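Local structure of NAD(P)H-FMN oxidoreductase (Bacillus subtilis, 5LVA) at residues Ser15-Ala20 and Tyr149-Ala154; Phe64-Tyr69 and Tyr122-Leu127. The protein binds flavin mononucleotide and probably acts as an NAD(P)H-dependent flavin or quinone reductase that passes electrons through this cofactor. One frame throughout, in Å; residues are numbered along the deposited sequence.

Interaction 1. Residues Ser15-Ala20 and Tyr149-Ala154; sequences SVVNRA and YQAGTA. With FMN (flavin mononucleotide), chain C.
V17 meets A151 and G152 through a single methyl, CG2, beside the phosphate of FMN. Its CB lies 3.6 Å from both O2P and O3P of FMN. CG1 stands opposite the backbone N (chi1 179°), which leaves CG2 next to that N and near O2P, the phosphate oxygen that the N binds. CG2 reaches A151 CB at 3.8 Å and G152 N at 3.6 Å. A151 CB in turn rests against FMN C5' (3.7 Å), so the loop after strand 141-148 flanks the phosphate end of the ribityl chain. In 15-20, residues S15-N18, the turn leading into helix 17-23, make the phosphate-binding loop of the flavodoxin-like fold. V16 N (2.8 Å) and V17 N (2.6 Å, 164° at the hydrogen) both donate to FMN O2P. O3P accepts from N18 N (2.9 Å), N18 ND2 and S15 OG. S15 OG also accepts from R19 N, while R19 itself forms a salt bridge with E13. N18 OD1 is held by Q63, which helps place the amide. Within the two segments the phosphate is thus gripped by neutral donors, and the helix N-terminus would probably help to offset its charge; the V17 methyl adds apolar contact with A151 and no polar bond.

Interaction 2. Residues Phe64-Tyr69 and Tyr122-Leu127; sequences FPLYWY and YAISEL. With FMN (flavin mononucleotide), chain C.
Similar first torsions in Y69 (chi1 -49°) and L127 (chi1 -68°) place CG of each opposite its carbonyl carbon, and the two side chains run next to each other in the same direction. This pairs the loop after strand 59-65, in the five-stranded parallel sheet of the flavodoxin-like fold, with the short helix 124-127. The closest approach is Y69 CD1 to L127 CD1, 3.6 Å, with the methyl oblique to the ring. A second apolar touch joins L66 CD2 to I124 CD1 at 4.2 Å; L66 has CG opposite its backbone N (chi1 -162°), which extends the chain so that CD2 meets I124 CD1, and CD2 also reaches FMN N3.

The same loop holds the flavin. L66 O accepts from the ribityl hydroxyl O2' of FMN, W68 N donates to FMN N5 (2.9 Å), and Y69 N makes a weak bond to FMN O4. O4 also sits over the centre of the Y69 ring, 3.3 Å above its plane, so this residue meets one carbonyl with both backbone and aromatic face. The Y69 hydroxyl is bonded to N120. Along the benzenoid end, Y67 brings CD1 to 3.4 Å from FMN C8, with the C7M methyl over one ring face toward the rim, and W68 lays a ring face near C6.

Helix 124-127 starts with A123 as N-cap. A123 N donates to E126 OE2 from above the carboxylate plane, the half of a capping box that an alanine N-cap permits. The backbones of the two segments are linked by one water, which donates to Y69 O at 2.6 Å and to L127 O at 2.6 Å.

Overall arrangement
Both contacts border one FMN: interaction 1 at the phosphate and C5', interaction 2 along the isoalloxazine and part of the ribityl chain. Interaction 1 is the more buried, V17 and A151 being enclosed while G152 lies at the surface, although its protein-to-protein surface is smaller (106 against 163 Å²); interaction 2 is partly buried, with Y69 and L127 at its less enclosed side. Their chemistry follows from this placing: main-chain and side-chain donors meet an anion in 15-20, whereas 64-69 combines aromatic faces with one backbone N-H bond to N5 and a weak one to O4. The two sites adjoin directly: Y149 OH packs on I124 CG1, and N18 ND2 lies 3.8 Å from P65 N.

Interaction 1. Residues Ser15-Ala20 and Tyr149-Ala154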
loop_
_atom_site.group_PDB
_atom_site.type_symbol
_atom_site.label_atom_id
_atom_site.label_comp_id
_atom_site.label_asym_id
_atom_site.label_seq_id
_atom_site.Cartn_x
_atom_site.Cartn_y
_atom_site.Cartn_z
ATOM N N SER A 15 -12.391 2.179 10.284
ATOM C CA SER A 15 -12.203 1.372 9.081
ATOM C C SER A 15 -12.905 0.040 9.206
ATOM O O SER A 15 -12.903 -0.554 10.273
ATOM C CB SER A 15 -10.706 1.137 8.816
ATOM O OG SER A 15 -10.484 0.139 7.829
ATOM N N VAL A 16 -13.493 -0.437 8.120
ATOM C CA VAL A 16 -14.034 -1.781 8.117
ATOM C C VAL A 16 -13.106 -2.746 7.395
ATOM O O VAL A 16 -12.665 -3.728 7.983
ATOM C CB VAL A 16 -15.440 -1.825 7.479
ATOM C CG1 VAL A 16 -15.845 -3.237 7.174
ATOM C CG2 VAL A 16 -16.444 -1.200 8.411
ATOM N N VAL A 17 -12.801 -2.454 6.131
ATOM C CA VAL A 17 -12.061 -3.377 5.270
ATOM C C VAL A 17 -10.577 -3.454 5.596
ATOM O O VAL A 17 -10.031 -4.531 5.819
ATOM C CB VAL A 17 -12.194 -2.991 3.792
ATOM C CG1 VAL A 17 -11.395 -3.963 2.915
ATOM C CG2 VAL A 17 -13.648 -2.960 3.386
ATOM N N ASN A 18 -9.921 -2.306 5.613
ATOM C CA ASN A 18 -8.495 -2.263 5.868
ATOM C C ASN A 18 -8.146 -2.746 7.252
ATOM O O ASN A 18 -7.111 -3.377 7.452
ATOM C CB ASN A 18 -7.975 -0.858 5.648
ATOM C CG ASN A 18 -7.718 -0.577 4.190
ATOM O OD1 ASN A 18 -6.678 -0.949 3.657
ATOM N ND2 ASN A 18 -8.672 0.051 3.529
ATOM N N ARG A 19 -9.033 -2.469 8.197
ATOM C CA ARG A 19 -8.900 -2.972 9.558
ATOM C C ARG A 19 -8.864 -4.506 9.573
ATOM O O ARG A 19 -7.993 -5.120 10.188
ATOM C CB ARG A 19 -10.048 -2.445 10.408
ATOM C CG ARG A 19 -10.022 -2.871 11.847
ATOM C CD ARG A 19 -8.693 -2.556 12.477
ATOM N NE ARG A 19 -8.813 -2.397 13.918
ATOM C CZ ARG A 19 -7.825 -1.993 14.709
ATOM N NH1 ARG A 19 -6.631 -1.717 14.188
ATOM N NH2 ARG A 19 -8.026 -1.874 16.022
ATOM N N ALA A 20 -9.808 -5.115 8.871
ATOM C CA ALA A 20 -9.873 -6.565 8.763
ATOM C C ALA A 20 -8.635 -7.155 8.096
ATOM O O ALA A 20 -8.168 -8.230 8.465
ATOM C CB ALA A 20 -11.103 -6.974 7.997
ATOM N N TYR A 149 -12.466 -5.165 -4.242
ATOM C CA TYR A 149 -13.551 -4.370 -4.782
ATOM C C TYR A 149 -14.802 -4.519 -3.935
ATOM O O TYR A 149 -14.878 -5.418 -3.111
ATOM C CB TYR A 149 -13.847 -4.788 -6.227
ATOM C CG TYR A 149 -12.706 -4.604 -7.213
ATOM C CD1 TYR A 149 -12.498 -3.387 -7.833
ATOM C CD2 TYR A 149 -11.860 -5.652 -7.530
ATOM C CE1 TYR A 149 -11.481 -3.212 -8.729
ATOM C CE2 TYR A 149 -10.831 -5.483 -8.413
ATOM C CZ TYR A 149 -10.651 -4.259 -9.019
ATOM O OH TYR A 149 -9.643 -4.077 -9.929
ATOM N N GLN A 150 -15.779 -3.645 -4.150
ATOM C CA GLN A 150 -17.042 -3.706 -3.427
ATOM C C GLN A 150 -16.811 -3.534 -1.929
ATOM O O GLN A 150 -17.563 -4.044 -1.114
ATOM C CB GLN A 150 -17.759 -5.030 -3.698
ATOM C CG GLN A 150 -18.537 -5.101 -4.985
ATOM C CD GLN A 150 -19.928 -4.563 -4.840
ATOM O OE1 GLN A 150 -20.289 -3.553 -5.442
ATOM N NE2 GLN A 150 -20.726 -5.232 -4.031
ATOM N N ALA A 151 -15.754 -2.811 -1.592
ATOM C CA ALA A 151 -15.322 -2.636 -0.220
ATOM C C ALA A 151 -16.372 -1.911 0.630
ATOM O O ALA A 151 -16.816 -0.819 0.290
ATOM C CB ALA A 151 -14.001 -1.891 -0.195
ATOM N N GLY A 152 -16.777 -2.543 1.726
ATOM C CA GLY A 152 -17.829 -2.001 2.569
ATOM C C GLY A 152 -19.211 -2.601 2.366
ATOM O O GLY A 152 -20.001 -2.658 3.296
ATOM N N THR A 153 -19.502 -3.054 1.153
ATOM C CA THR A 153 -20.822 -3.564 0.810
ATOM C C THR A 153 -20.760 -4.978 0.235
ATOM O O THR A 153 -21.704 -5.442 -0.400
ATOM C CB THR A 153 -21.535 -2.646 -0.217
ATOM O OG1 THR A 153 -20.731 -2.533 -1.394
ATOM C CG2 THR A 153 -21.773 -1.257 0.345
ATOM N N ALA A 154 -19.656 -5.676 0.464
ATOM C CA ALA A 154 -19.458 -6.976 -0.168
ATOM C C ALA A 154 -20.017 -8.127 0.650
ATOM O O ALA A 154 -20.293 -9.195 0.107
ATOM C CB ALA A 154 -17.977 -7.209 -0.444
HETATM N N1 FMN C . -14.100 3.894 -4.112
HETATM C C2 FMN C . -13.776 3.675 -5.437
HETATM O O2 FMN C . -14.012 2.592 -5.962
HETATM N N3 FMN C . -13.177 4.658 -6.185
HETATM C C4 FMN C . -12.901 5.876 -5.633
HETATM O O4 FMN C . -12.360 6.721 -6.337
HETATM C C4A FMN C . -13.230 6.112 -4.294
HETATM N N5 FMN C . -12.962 7.325 -3.713
HETATM C C5A FMN C . -13.280 7.564 -2.397
HETATM C C6 FMN C . -12.990 8.801 -1.842
HETATM C C7 FMN C . -13.280 9.075 -0.523
HETATM C C7M FMN C . -12.950 10.429 0.045
HETATM C C8 FMN C . -13.883 8.083 0.252
HETATM C C8M FMN C . -14.216 8.330 1.693
HETATM C C9 FMN C . -14.175 6.845 -0.309
HETATM C C9A FMN C . -13.867 6.573 -1.630
HETATM N N10 FMN C . -14.155 5.341 -2.206
HETATM C C10 FMN C . -13.830 5.115 -3.534
HETATM C "C1'" FMN C . -14.756 4.236 -1.383
HETATM C "C2'" FMN C . -13.528 3.599 -0.684
HETATM O "O2'" FMN C . -12.587 3.108 -1.632
HETATM C "C3'" FMN C . -13.830 2.562 0.411
HETATM O "O3'" FMN C . -14.494 3.279 1.423
HETATM C "C4'" FMN C . -12.532 1.930 0.950
HETATM O "O4'" FMN C . -11.838 1.371 -0.122
HETATM C "C5'" FMN C . -12.596 0.798 1.968
HETATM O "O5'" FMN C . -12.902 1.315 3.235
HETATM P P FMN C . -12.253 0.934 4.659
HETATM O O1P FMN C . -12.085 2.269 5.286
HETATM O O2P FMN C . -13.212 0.056 5.389
HETATM O O3P FMN C . -10.916 0.283 4.660
#

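Interaction 2. Residues Phe64-Tyr69 and Tyr122-Leu127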
loop_
_atom_site.group_PDB
_atom_site.type_symbol
_atom_site.label_atom_id
_atom_site.label_comp_id
_atom_site.label_asym_id
_atom_site.label_seq_id
_atom_site.Cartn_x
_atom_site.Cartn_y
_atom_site.Cartn_z
ATOM N N PHE A 64 -3.888 1.089 1.525
ATOM C CA PHE A 64 -4.753 2.243 1.680
ATOM C C PHE A 64 -6.083 2.016 1.011
ATOM O O PHE A 64 -6.212 1.121 0.200
ATOM C CB PHE A 64 -4.081 3.503 1.115
ATOM C CG PHE A 64 -3.611 3.382 -0.321
ATOM C CD1 PHE A 64 -2.338 2.926 -0.612
ATOM C CD2 PHE A 64 -4.433 3.765 -1.372
ATOM C CE1 PHE A 64 -1.911 2.838 -1.903
ATOM C CE2 PHE A 64 -4.008 3.677 -2.662
ATOM C CZ PHE A 64 -2.748 3.211 -2.935
ATOM N N PRO A 65 -7.100 2.798 1.385
ATOM C CA PRO A 65 -8.324 2.761 0.594
ATOM C C PRO A 65 -8.175 3.642 -0.633
ATOM O O PRO A 65 -7.469 4.644 -0.575
ATOM C CB PRO A 65 -9.375 3.324 1.546
ATOM C CG PRO A 65 -8.616 4.252 2.401
ATOM C CD PRO A 65 -7.279 3.586 2.618
ATOM N N LEU A 66 -8.829 3.267 -1.725
ATOM C CA LEU A 66 -8.866 4.089 -2.912
ATOM C C LEU A 66 -9.744 5.298 -2.679
ATOM O O LEU A 66 -10.958 5.176 -2.550
ATOM C CB LEU A 66 -9.391 3.298 -4.107
ATOM C CG LEU A 66 -9.109 3.867 -5.491
ATOM C CD1 LEU A 66 -7.626 3.780 -5.760
ATOM C CD2 LEU A 66 -9.892 3.116 -6.530
ATOM N N TYR A 67 -9.106 6.459 -2.634
ATOM C CA TYR A 67 -9.783 7.731 -2.501
ATOM C C TYR A 67 -9.565 8.533 -3.760
ATOM O O TYR A 67 -8.427 8.843 -4.082
ATOM C CB TYR A 67 -9.250 8.525 -1.310
ATOM C CG TYR A 67 -9.670 8.052 0.053
ATOM C CD1 TYR A 67 -10.624 7.052 0.220
ATOM C CD2 TYR A 67 -9.126 8.624 1.179
ATOM C CE1 TYR A 67 -11.006 6.640 1.475
ATOM C CE2 TYR A 67 -9.500 8.220 2.428
ATOM C CZ TYR A 67 -10.438 7.233 2.586
ATOM O OH TYR A 67 -10.783 6.858 3.879
ATOM N N TRP A 68 -10.648 8.891 -4.443
ATOM C CA TRP A 68 -10.599 9.572 -5.749
ATOM C C TRP A 68 -9.499 9.003 -6.650
ATOM O O TRP A 68 -8.674 9.725 -7.208
ATOM C CB TRP A 68 -10.460 11.085 -5.557
ATOM C CG TRP A 68 -11.716 11.638 -4.962
ATOM C CD1 TRP A 68 -11.896 12.075 -3.684
ATOM C CD2 TRP A 68 -12.996 11.730 -5.599
ATOM N NE1 TRP A 68 -13.201 12.462 -3.493
ATOM C CE2 TRP A 68 -13.900 12.253 -4.649
ATOM C CE3 TRP A 68 -13.466 11.428 -6.881
ATOM C CZ2 TRP A 68 -15.238 12.491 -4.945
ATOM C CZ3 TRP A 68 -14.791 11.656 -7.174
ATOM C CH2 TRP A 68 -15.666 12.185 -6.216
ATOM N N TYR A 69 -9.515 7.676 -6.748
ATOM C CA TYR A 69 -8.664 6.898 -7.634
ATOM C C TYR A 69 -7.199 7.065 -7.279
ATOM O O TYR A 69 -6.312 6.682 -8.026
ATOM C CB TYR A 69 -8.959 7.275 -9.087
ATOM C CG TYR A 69 -10.444 7.252 -9.358
ATOM C CD1 TYR A 69 -11.111 6.057 -9.573
ATOM C CD2 TYR A 69 -11.193 8.429 -9.335
ATOM C CE1 TYR A 69 -12.479 6.039 -9.777
ATOM C CE2 TYR A 69 -12.550 8.420 -9.546
ATOM C CZ TYR A 69 -13.188 7.225 -9.763
ATOM O OH TYR A 69 -14.537 7.218 -9.975
ATOM N N TYR A 122 -11.520 2.766 -16.656
ATOM C CA TYR A 122 -10.108 2.422 -16.672
ATOM C C TYR A 122 -9.792 1.260 -15.722
ATOM O O TYR A 122 -10.339 1.179 -14.631
ATOM C CB TYR A 122 -9.272 3.663 -16.317
ATOM C CG TYR A 122 -9.733 4.929 -17.025
ATOM C CD1 TYR A 122 -9.539 5.103 -18.398
ATOM C CD2 TYR A 122 -10.349 5.950 -16.325
ATOM C CE1 TYR A 122 -9.959 6.252 -19.046
ATOM C CE2 TYR A 122 -10.769 7.102 -16.957
ATOM C CZ TYR A 122 -10.576 7.248 -18.318
ATOM O OH TYR A 122 -10.999 8.400 -18.938
ATOM N N ALA A 123 -8.914 0.359 -16.139
ATOM C CA ALA A 123 -8.468 -0.723 -15.266
ATOM C C ALA A 123 -7.664 -0.171 -14.098
ATOM O O ALA A 123 -7.053 0.890 -14.210
ATOM C CB ALA A 123 -7.640 -1.729 -16.049
ATOM N N ILE A 124 -7.646 -0.899 -12.987
ATOM C CA ILE A 124 -6.922 -0.452 -11.797
ATOM C C ILE A 124 -5.425 -0.237 -12.073
ATOM O O ILE A 124 -4.816 0.697 -11.544
ATOM C CB ILE A 124 -7.135 -1.450 -10.625
ATOM C CG1 ILE A 124 -8.372 -1.047 -9.839
ATOM C CG2 ILE A 124 -5.974 -1.457 -9.670
ATOM C CD1 ILE A 124 -8.159 0.184 -8.994
ATOM N N SER A 125 -4.855 -1.084 -12.928
ATOM C CA SER A 125 -3.476 -0.935 -13.397
ATOM C C SER A 125 -3.199 0.418 -14.010
ATOM O O SER A 125 -2.088 0.914 -13.929
ATOM C CB SER A 125 -3.136 -1.999 -14.431
ATOM O OG SER A 125 -3.163 -3.278 -13.865
ATOM N N GLU A 126 -4.208 0.997 -14.647
ATOM C CA GLU A 126 -4.078 2.328 -15.212
ATOM C C GLU A 126 -4.109 3.396 -14.128
ATOM O O GLU A 126 -3.336 4.339 -14.151
ATOM C CB GLU A 126 -5.192 2.593 -16.229
ATOM C CG GLU A 126 -5.191 1.680 -17.448
ATOM C CD GLU A 126 -6.416 1.886 -18.303
ATOM O OE1 GLU A 126 -6.550 2.981 -18.888
ATOM O OE2 GLU A 126 -7.258 0.967 -18.377
ATOM N N LEU A 127 -5.025 3.253 -13.186
ATOM C CA LEU A 127 -5.211 4.251 -12.148
ATOM C C LEU A 127 -4.028 4.293 -11.180
ATOM O O LEU A 127 -3.657 5.346 -10.690
ATOM C CB LEU A 127 -6.516 3.980 -11.424
ATOM C CG LEU A 127 -7.745 4.227 -12.303
ATOM C CD1 LEU A 127 -9.037 3.884 -11.589
ATOM C CD2 LEU A 127 -7.789 5.672 -12.778
HETATM N N1 FMN C . -14.100 3.894 -4.112
HETATM C C2 FMN C . -13.776 3.675 -5.437
HETATM O O2 FMN C . -14.012 2.592 -5.962
HETATM N N3 FMN C . -13.177 4.658 -6.185
HETATM C C4 FMN C . -12.901 5.876 -5.633
HETATM O O4 FMN C . -12.360 6.721 -6.337
HETATM C C4A FMN C . -13.230 6.112 -4.294
HETATM N N5 FMN C . -12.962 7.325 -3.713
HETATM C C5A FMN C . -13.280 7.564 -2.397
HETATM C C6 FMN C . -12.990 8.801 -1.842
HETATM C C7 FMN C . -13.280 9.075 -0.523
HETATM C C7M FMN C . -12.950 10.429 0.045
HETATM C C8 FMN C . -13.883 8.083 0.252
HETATM C C8M FMN C . -14.216 8.330 1.693
HETATM C C9 FMN C . -14.175 6.845 -0.309
HETATM C C9A FMN C . -13.867 6.573 -1.630
HETATM N N10 FMN C . -14.155 5.341 -2.206
HETATM C C10 FMN C . -13.830 5.115 -3.534
HETATM C "C1'" FMN C . -14.756 4.236 -1.383
HETATM C "C2'" FMN C . -13.528 3.599 -0.684
HETATM O "O2'" FMN C . -12.587 3.108 -1.632
HETATM C "C3'" FMN C . -13.830 2.562 0.411
HETATM O "O3'" FMN C . -14.494 3.279 1.423
HETATM C "C4'" FMN C . -12.532 1.930 0.950
HETATM O "O4'" FMN C . -11.838 1.371 -0.122
HETATM C "C5'" FMN C . -12.596 0.798 1.968
HETATM O "O5'" FMN C . -12.902 1.315 3.235
HETATM P P FMN C . -12.253 0.934 4.659
HETATM O O1P FMN C . -12.085 2.269 5.286
HETATM O O2P FMN C . -13.212 0.056 5.389
HETATM O O3P FMN C . -10.916 0.283 4.660
HETATM O O HOH W 1 -3.736 6.496 -8.360
#